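Local coordinates for 3-oxoacyl-[acyl-carrier-protein] synthase 2 (PDB 4JGA) that probably catalyses the condensation of malonyl-ACP with a growing acyl chain, the elongation step of bacterial fatty acid synthesis, at residues G193-M198 and D205-G210; R197-G202 and L263-H268. All coordinates share one frame; numbering follows the deposited sequence.

Contact 1: G193-M198 and D205-G210; sequences GDAMRM and DVMIAG
Ala195 sets its methyl against the strand at two places: CB of Ala195 lies 3.5 Å from CB of Ala209 and 3.8 Å from CB of Met207. Helix 193-198 runs nearly antiparallel to strand 206-210, at 164°, and the two axes come within 8.3 Å. At the close approach, where CA of Ala195 is 6.0 Å from CA of Met207, the helix presents only that one methyl. This is the tight part of the contact, methyl on methyl between the alanines and methyl on methylene at Met207.

Farther along the helix the contact passes to two bent methionine chains. Met207 has CG anti to its own carbonyl carbon (chi1 -63°), which puts CG 3.8 Å from O of Ala195; the two later bends turn SD and CE toward Met198. Met198, also bent, crosses it at about a right angle: CG of Met198 is 4.0 Å from SD of Met207, and the CE methyls of Met198 and Met207 meet at 3.8 Å. No approach here is as short as that between the alanines. The more open side is Met198, partly exposed though Tyr203, Ala204 and Ile125 also touch it, whereas both alanines and Met207 are buried.

The polar groups of the helix lie off this interface. Asp194 bonds through OD1 to Tyr283 OH and to Gln179 of the second subunit, while Arg197 pairs with Asp312 and makes a cation-pi contact with Tyr203 of the second subunit. The helix thus packs on the central sheet of the thiolase-type fold and also reaches the dimer partner. No hydrogen bond joins helix to strand, which implies that their fit rests on apolar shape: a short, rigid methyl at the close approach, flexible thioethers beyond it.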
ATOM      1  N   GLY A 193      -3.400  -2.880  12.082  1.00  8.66           N
ATOM      2  CA  GLY A 193      -2.516  -3.917  12.616  1.00  8.97           C
ATOM      3  C   GLY A 193      -1.053  -3.560  12.428  1.00  8.87           C
ATOM      4  O   GLY A 193      -0.262  -3.635  13.367  1.00  8.86           O
ATOM      5  N   ASP A 194      -0.683  -3.152  11.218  1.00  8.84           N
ATOM      6  CA  ASP A 194       0.713  -2.704  10.991  1.00  9.06           C
ATOM      7  C   ASP A 194       1.109  -1.503  11.847  1.00  8.94           C
ATOM      8  O   ASP A 194       2.240  -1.414  12.333  1.00  9.00           O
ATOM      9  CB  ASP A 194       0.930  -2.315   9.511  1.00  9.07           C
ATOM     10  CG  ASP A 194       0.811  -3.498   8.564  1.00  9.62           C
ATOM     11  OD1 ASP A 194       0.698  -4.675   8.996  1.00  9.98           O
ATOM     12  OD2 ASP A 194       0.808  -3.214   7.348  1.00 10.33           O
ATOM     13  N   ALA A 195       0.197  -0.537  11.990  1.00  8.80           N
ATOM     14  CA  ALA A 195       0.466   0.604  12.852  1.00  8.63           C
ATOM     15  C   ALA A 195       0.682   0.155  14.320  1.00  9.01           C
ATOM     16  O   ALA A 195       1.557   0.674  15.030  1.00  8.74           O
ATOM     17  CB  ALA A 195      -0.665   1.589  12.748  1.00  8.71           C
ATOM     18  N   MET A 196      -0.094  -0.823  14.770  1.00  9.34           N
ATOM     19  CA  MET A 196       0.085  -1.359  16.112  1.00 10.07           C
ATOM     20  C   MET A 196       1.468  -1.989  16.266  1.00 10.04           C
ATOM     21  O   MET A 196       2.139  -1.782  17.253  1.00  9.85           O
ATOM     22  CB  MET A 196      -1.011  -2.357  16.432  1.00 10.87           C
ATOM     23  CG  MET A 196      -0.876  -3.039  17.768  1.00 11.80           C
ATOM     24  SD  MET A 196       0.106  -4.534  17.604  1.00 13.36           S
ATOM     25  CE  MET A 196      -1.055  -5.626  16.831  1.00 13.39           C
ATOM     26  N   ARG A 197       1.877  -2.756  15.264  1.00 10.18           N
ATOM     27  CA  ARG A 197       3.165  -3.437  15.286  1.00 10.38           C
ATOM     28  C   ARG A 197       4.291  -2.399  15.328  1.00 10.41           C
ATOM     29  O   ARG A 197       5.284  -2.589  16.015  1.00 10.29           O
ATOM     30  CB  ARG A 197       3.314  -4.339  14.072  1.00 10.31           C
ATOM     31  CG  ARG A 197       2.415  -5.581  14.090  1.00 10.79           C
ATOM     32  CD  ARG A 197       2.977  -6.684  14.935  1.00 11.39           C
ATOM     33  NE  ARG A 197       2.084  -7.813  15.199  1.00 11.95           N
ATOM     34  CZ  ARG A 197       1.805  -8.810  14.352  1.00 12.15           C
ATOM     35  NH1 ARG A 197       2.320  -8.878  13.116  1.00 11.87           N
ATOM     36  NH2 ARG A 197       0.971  -9.764  14.752  1.00 12.85           N
ATOM     37  N   MET A 198       4.118  -1.313  14.598  1.00 10.42           N
ATOM     38  CA  MET A 198       5.099  -0.242  14.606  1.00 11.41           C
ATOM     39  C   MET A 198       5.350   0.315  16.034  1.00 10.61           C
ATOM     40  O   MET A 198       6.503   0.533  16.429  1.00 10.38           O
ATOM     41  CB  MET A 198       4.642   0.851  13.673  1.00 12.92           C
ATOM     42  CG  MET A 198       5.623   1.978  13.487  1.00 15.03           C
ATOM     43  SD  MET A 198       6.655   1.717  12.036  1.00 17.76           S
ATOM     44  CE  MET A 198       5.343   1.930  10.807  1.00 15.00           C
ATOM     45  N   ASP A 205       5.743   6.384  18.703  1.00 10.20           N
ATOM     46  CA  ASP A 205       4.902   6.490  19.898  1.00 10.78           C
ATOM     47  C   ASP A 205       3.432   6.665  19.602  1.00 10.35           C
ATOM     48  O   ASP A 205       2.578   6.262  20.409  1.00 10.24           O
ATOM     49  CB  ASP A 205       5.364   7.662  20.751  1.00 11.63           C
ATOM     50  CG  ASP A 205       6.759   7.475  21.269  1.00 12.49           C
ATOM     51  OD1 ASP A 205       7.100   6.337  21.642  1.00 13.35           O
ATOM     52  OD2 ASP A 205       7.493   8.466  21.374  1.00 13.61           O
ATOM     53  N   VAL A 206       3.132   7.318  18.485  1.00  9.89           N
ATOM     54  CA  VAL A 206       1.734   7.538  18.058  1.00  9.72           C
ATOM     55  C   VAL A 206       1.615   7.211  16.570  1.00  9.21           C
ATOM     56  O   VAL A 206       2.542   7.458  15.797  1.00  8.70           O
ATOM     57  CB  VAL A 206       1.311   8.989  18.304  1.00 10.15           C
ATOM     58  CG1 VAL A 206      -0.126   9.239  17.842  1.00 10.32           C
ATOM     59  CG2 VAL A 206       1.468   9.329  19.775  1.00 10.78           C
ATOM     60  N   MET A 207       0.489   6.607  16.174  1.00  9.23           N
ATOM     61  CA  MET A 207       0.239   6.327  14.751  1.00  8.91           C
ATOM     62  C   MET A 207      -1.176   6.696  14.365  1.00  8.82           C
ATOM     63  O   MET A 207      -2.110   6.443  15.104  1.00  9.13           O
ATOM     64  CB  MET A 207       0.487   4.872  14.393  1.00  8.66           C
ATOM     65  CG  MET A 207       1.930   4.404  14.578  1.00  8.66           C
ATOM     66  SD  MET A 207       3.088   5.091  13.372  1.00  8.54           S
ATOM     67  CE  MET A 207       2.522   4.278  11.911  1.00  8.47           C
ATOM     68  N   ILE A 208      -1.293   7.334  13.207  1.00  8.35           N
ATOM     69  CA  ILE A 208      -2.571   7.639  12.623  1.00  8.15           C
ATOM     70  C   ILE A 208      -2.814   6.546  11.593  1.00  7.84           C
ATOM     71  O   ILE A 208      -2.016   6.393  10.633  1.00  7.55           O
ATOM     72  CB  ILE A 208      -2.531   9.010  11.904  1.00  8.11           C
ATOM     73  CG1 ILE A 208      -1.915  10.111  12.784  1.00  8.46           C
ATOM     74  CG2 ILE A 208      -3.921   9.392  11.487  1.00  8.30           C
ATOM     75  CD1 ILE A 208      -2.418  10.193  14.215  1.00  8.75           C
ATOM     76  N   ALA A 209      -3.870   5.764  11.777  1.00  7.79           N
ATOM     77  CA  ALA A 209      -4.066   4.608  10.911  1.00  7.59           C
ATOM     78  C   ALA A 209      -5.490   4.323  10.496  1.00  7.73           C
ATOM     79  O   ALA A 209      -6.435   4.555  11.245  1.00  8.10           O
ATOM     80  CB  ALA A 209      -3.476   3.374  11.582  1.00  7.66           C
ATOM     81  N   GLY A 210      -5.629   3.767   9.303  1.00  7.72           N
ATOM     82  CA  GLY A 210      -6.935   3.336   8.788  1.00  8.01           C
ATOM     83  C   GLY A 210      -7.013   3.389   7.270  1.00  7.85           C
ATOM     84  O   GLY A 210      -5.995   3.329   6.571  1.00  7.65           O
TER

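Contact 2: R197-G202 and L263-H268; sequences RMIKHG and LEEYEH
Ile199, in the last turn of helix 187-200, sits over the end of strand 263-265 where the chain turns into the next helix, with CA of Ile199 6.1 Å from CA of Glu265. Ile199 alone carries the helix side of the contact, and its two branches divide the work. CG1 stands anti to the carbonyl carbon (chi1 -64°) and extends to CD1; Ile199 CD1 lies 3.4 Å from O of Leu263 and 3.8 Å from CB of Leu263. The other branch rests on the strand end, Ile199 CG2 being 3.6 Å from N of Glu265 and 3.7 Å from CB of Glu265. The two branches together span the backbone from Leu263 to Glu265, with those two CB atoms as apolar partners.

Beyond this seat the strand turns polar. Glu265 is the N-cap of the following helix: its chain bends at chi2 so that the carboxylate leads away from Ile199 and back over the first turn. Glu265 OE1 accepts from backbone N of His268 at 2.8 Å, and Glu265 OE2 accepts from backbone N of Glu267 at 3.1 Å, both from above the carboxylate plane. Glu264 points away from the isoleucine. His268 ND1 donates to Glu264 OE2 at 2.6 Å on the anti side, nearly in the imidazole plane, and Arg272 and Thr21 also hold this buried carboxylate.

The facing helix stops in a Schellman motif with Gly202 at positive phi, and at this end His201 stacks on His201 of the second subunit. Across the contact itself there is no hydrogen bond. The chemistry implies a division of labour: isoleucine packing fastens the end of helix 187-200 to the end of strand 257-265, while the glutamates fix the strand-to-helix turn, and the pairing with Arg272 and His268 would be expected to favour a charged Glu264.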
ATOM      1  N   ARG A 197       1.877  -2.756  15.264  1.00 10.18           N
ATOM      2  CA  ARG A 197       3.165  -3.437  15.286  1.00 10.38           C
ATOM      3  C   ARG A 197       4.291  -2.399  15.328  1.00 10.41           C
ATOM      4  O   ARG A 197       5.284  -2.589  16.015  1.00 10.29           O
ATOM      5  CB  ARG A 197       3.314  -4.339  14.072  1.00 10.31           C
ATOM      6  CG  ARG A 197       2.415  -5.581  14.090  1.00 10.79           C
ATOM      7  CD  ARG A 197       2.977  -6.684  14.935  1.00 11.39           C
ATOM      8  NE  ARG A 197       2.084  -7.813  15.199  1.00 11.95           N
ATOM      9  CZ  ARG A 197       1.805  -8.810  14.352  1.00 12.15           C
ATOM     10  NH1 ARG A 197       2.320  -8.878  13.116  1.00 11.87           N
ATOM     11  NH2 ARG A 197       0.971  -9.764  14.752  1.00 12.85           N
ATOM     12  N   MET A 198       4.118  -1.313  14.598  1.00 10.42           N
ATOM     13  CA  MET A 198       5.099  -0.242  14.606  1.00 11.41           C
ATOM     14  C   MET A 198       5.350   0.315  16.034  1.00 10.61           C
ATOM     15  O   MET A 198       6.503   0.533  16.429  1.00 10.38           O
ATOM     16  CB  MET A 198       4.642   0.851  13.673  1.00 12.92           C
ATOM     17  CG  MET A 198       5.623   1.978  13.487  1.00 15.03           C
ATOM     18  SD  MET A 198       6.655   1.717  12.036  1.00 17.76           S
ATOM     19  CE  MET A 198       5.343   1.930  10.807  1.00 15.00           C
ATOM     20  N   ILE A 199       4.268   0.520  16.786  1.00  9.76           N
ATOM     21  CA  ILE A 199       4.331   1.007  18.146  1.00  9.60           C
ATOM     22  C   ILE A 199       4.836  -0.090  19.067  1.00  9.74           C
ATOM     23  O   ILE A 199       5.719   0.161  19.882  1.00  9.62           O
ATOM     24  CB  ILE A 199       2.968   1.526  18.610  1.00  9.66           C
ATOM     25  CG1 ILE A 199       2.581   2.746  17.761  1.00  9.44           C
ATOM     26  CG2 ILE A 199       3.028   1.939  20.078  1.00 10.03           C
ATOM     27  CD1 ILE A 199       1.183   3.277  17.989  1.00  9.63           C
ATOM     28  N   LYS A 200       4.321  -1.300  18.895  1.00  9.76           N
ATOM     29  CA  LYS A 200       4.703  -2.462  19.714  1.00 10.50           C
ATOM     30  C   LYS A 200       6.197  -2.636  19.753  1.00 10.66           C
ATOM     31  O   LYS A 200       6.767  -2.903  20.814  1.00 11.01           O
ATOM     32  CB  LYS A 200       4.080  -3.737  19.164  1.00 10.71           C
ATOM     33  CG  LYS A 200       4.377  -5.011  19.919  1.00 11.63           C
ATOM     34  CD  LYS A 200       3.651  -6.183  19.255  1.00 12.04           C
ATOM     35  CE  LYS A 200       3.958  -7.512  19.927  1.00 12.98           C
ATOM     36  NZ  LYS A 200       3.421  -8.611  19.071  1.00 13.34           N
ATOM     37  N   HIS A 201       6.841  -2.454  18.610  1.00 10.40           N
ATOM     38  CA  HIS A 201       8.280  -2.709  18.507  1.00 10.78           C
ATOM     39  C   HIS A 201       9.113  -1.456  18.622  1.00 10.90           C
ATOM     40  O   HIS A 201      10.293  -1.494  18.386  1.00 11.18           O
ATOM     41  CB  HIS A 201       8.569  -3.520  17.223  1.00 10.95           C
ATOM     42  CG  HIS A 201       7.898  -4.854  17.216  1.00 11.16           C
ATOM     43  ND1 HIS A 201       8.181  -5.818  18.158  1.00 11.97           N
ATOM     44  CD2 HIS A 201       6.895  -5.358  16.457  1.00 11.05           C
ATOM     45  CE1 HIS A 201       7.419  -6.876  17.957  1.00 11.99           C
ATOM     46  NE2 HIS A 201       6.617  -6.613  16.944  1.00 11.54           N
ATOM     47  N   GLY A 202       8.505  -0.324  18.972  1.00 10.86           N
ATOM     48  CA  GLY A 202       9.284   0.833  19.421  1.00 11.29           C
ATOM     49  C   GLY A 202       9.656   1.861  18.361  1.00 11.17           C
ATOM     50  O   GLY A 202      10.384   2.801  18.644  1.00 11.43           O
ATOM     51  N   LEU A 263      -3.582   5.403  17.349  1.00 10.06           N
ATOM     52  CA  LEU A 263      -2.977   4.405  18.220  1.00 10.24           C
ATOM     53  C   LEU A 263      -1.776   5.014  18.911  1.00 10.73           C
ATOM     54  O   LEU A 263      -1.067   5.851  18.352  1.00 10.66           O
ATOM     55  CB  LEU A 263      -2.540   3.162  17.454  1.00  9.70           C
ATOM     56  CG  LEU A 263      -3.596   2.436  16.611  1.00  9.33           C
ATOM     57  CD1 LEU A 263      -2.952   1.169  16.050  1.00  9.00           C
ATOM     58  CD2 LEU A 263      -4.884   2.122  17.388  1.00  9.55           C
ATOM     59  N   GLU A 264      -1.534   4.561  20.128  1.00 11.15           N
ATOM     60  CA  GLU A 264      -0.564   5.190  20.966  1.00 11.78           C
ATOM     61  C   GLU A 264       0.044   4.204  21.946  1.00 12.31           C
ATOM     62  O   GLU A 264      -0.646   3.309  22.472  1.00 12.21           O
ATOM     63  CB  GLU A 264      -1.244   6.354  21.671  1.00 12.17           C
ATOM     64  CG  GLU A 264      -0.320   7.223  22.526  1.00 12.90           C
ATOM     65  CD  GLU A 264      -0.979   8.544  22.930  1.00 13.41           C
ATOM     66  OE1 GLU A 264      -2.173   8.759  22.568  1.00 12.89           O
ATOM     67  OE2 GLU A 264      -0.285   9.359  23.588  1.00 14.01           O
ATOM     68  N   GLU A 265       1.345   4.353  22.188  1.00 12.99           N
ATOM     69  CA  GLU A 265       2.022   3.519  23.180  1.00 13.90           C
ATOM     70  C   GLU A 265       1.387   3.824  24.558  1.00 15.22           C
ATOM     71  O   GLU A 265       1.095   4.973  24.884  1.00 15.11           O
ATOM     72  CB  GLU A 265       3.518   3.803  23.193  1.00 14.29           C
ATOM     73  CG  GLU A 265       4.327   2.865  24.068  1.00 15.00           C
ATOM     74  CD  GLU A 265       4.373   3.270  25.527  1.00 16.10           C
ATOM     75  OE1 GLU A 265       4.457   4.482  25.822  1.00 16.83           O
ATOM     76  OE2 GLU A 265       4.330   2.367  26.395  1.00 16.59           O
ATOM     77  N   TYR A 266       1.164   2.785  25.348  1.00 16.21           N
ATOM     78  CA  TYR A 266       0.307   2.923  26.514  1.00 17.72           C
ATOM     79  C   TYR A 266       0.842   3.928  27.536  1.00 18.37           C
ATOM     80  O   TYR A 266       0.096   4.759  27.994  1.00 18.14           O
ATOM     81  CB  TYR A 266       0.066   1.550  27.155  1.00 18.82           C
ATOM     82  CG  TYR A 266      -0.939   1.528  28.278  1.00 20.75           C
ATOM     83  CD1 TYR A 266      -1.998   2.432  28.309  1.00 21.86           C
ATOM     84  CD2 TYR A 266      -0.836   0.615  29.308  1.00 22.28           C
ATOM     85  CE1 TYR A 266      -2.929   2.423  29.325  1.00 23.24           C
ATOM     86  CE2 TYR A 266      -1.764   0.588  30.343  1.00 23.72           C
ATOM     87  CZ  TYR A 266      -2.822   1.487  30.340  1.00 24.05           C
ATOM     88  OH  TYR A 266      -3.758   1.511  31.359  1.00 25.69           O
ATOM     89  N   GLU A 267       2.110   3.829  27.929  1.00 19.18           N
ATOM     90  CA  GLU A 267       2.657   4.761  28.932  1.00 20.48           C
ATOM     91  C   GLU A 267       2.553   6.216  28.456  1.00 19.46           C
ATOM     92  O   GLU A 267       2.124   7.103  29.203  1.00 19.60           O
ATOM     93  CB  GLU A 267       4.105   4.442  29.334  1.00 22.61           C
ATOM     94  CG  GLU A 267       4.322   3.070  29.974  1.00 24.94           C
ATOM     95  CD  GLU A 267       3.450   2.788  31.203  1.00 27.38           C
ATOM     96  OE1 GLU A 267       3.404   3.648  32.089  1.00 30.80           O
ATOM     97  OE2 GLU A 267       2.790   1.709  31.306  1.00 30.16           O
ATOM     98  N   HIS A 268       2.939   6.430  27.199  1.00 18.01           N
ATOM     99  CA  HIS A 268       2.809   7.716  26.520  1.00 17.62           C
ATOM    100  C   HIS A 268       1.388   8.296  26.618  1.00 17.21           C
ATOM    101  O   HIS A 268       1.212   9.448  27.036  1.00 17.76           O
ATOM    102  CB  HIS A 268       3.179   7.522  25.068  1.00 16.74           C
ATOM    103  CG  HIS A 268       3.389   8.787  24.312  1.00 16.53           C
ATOM    104  ND1 HIS A 268       2.356   9.473  23.717  1.00 16.12           N
ATOM    105  CD2 HIS A 268       4.523   9.446  23.988  1.00 16.86           C
ATOM    106  CE1 HIS A 268       2.846  10.532  23.095  1.00 16.24           C
ATOM    107  NE2 HIS A 268       4.156  10.525  23.227  1.00 16.68           N
TER

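Overall arrangement
Helix 187-200 comes first along the chain, and its last turns serve both contacts, whose segments share Arg197 and Met198. Contact 1 closes the short loop from this helix into strand 206-213, so the helix folds straight back on the strand that follows it. Contact 2 closes a much longer loop, with 60 residues between its segments, and brings in the end of strand 257-265. The two cross: Ile199 lies between the partners of contact 1, and its own partners lie far beyond them. The two strands are antiparallel neighbours in the large mixed sheet, with Met207 N near Leu263 O and Asp205 O near Glu265 N at hydrogen-bonding distances. One helix thus spans adjacent strands, and both contacts lie close to the second subunit.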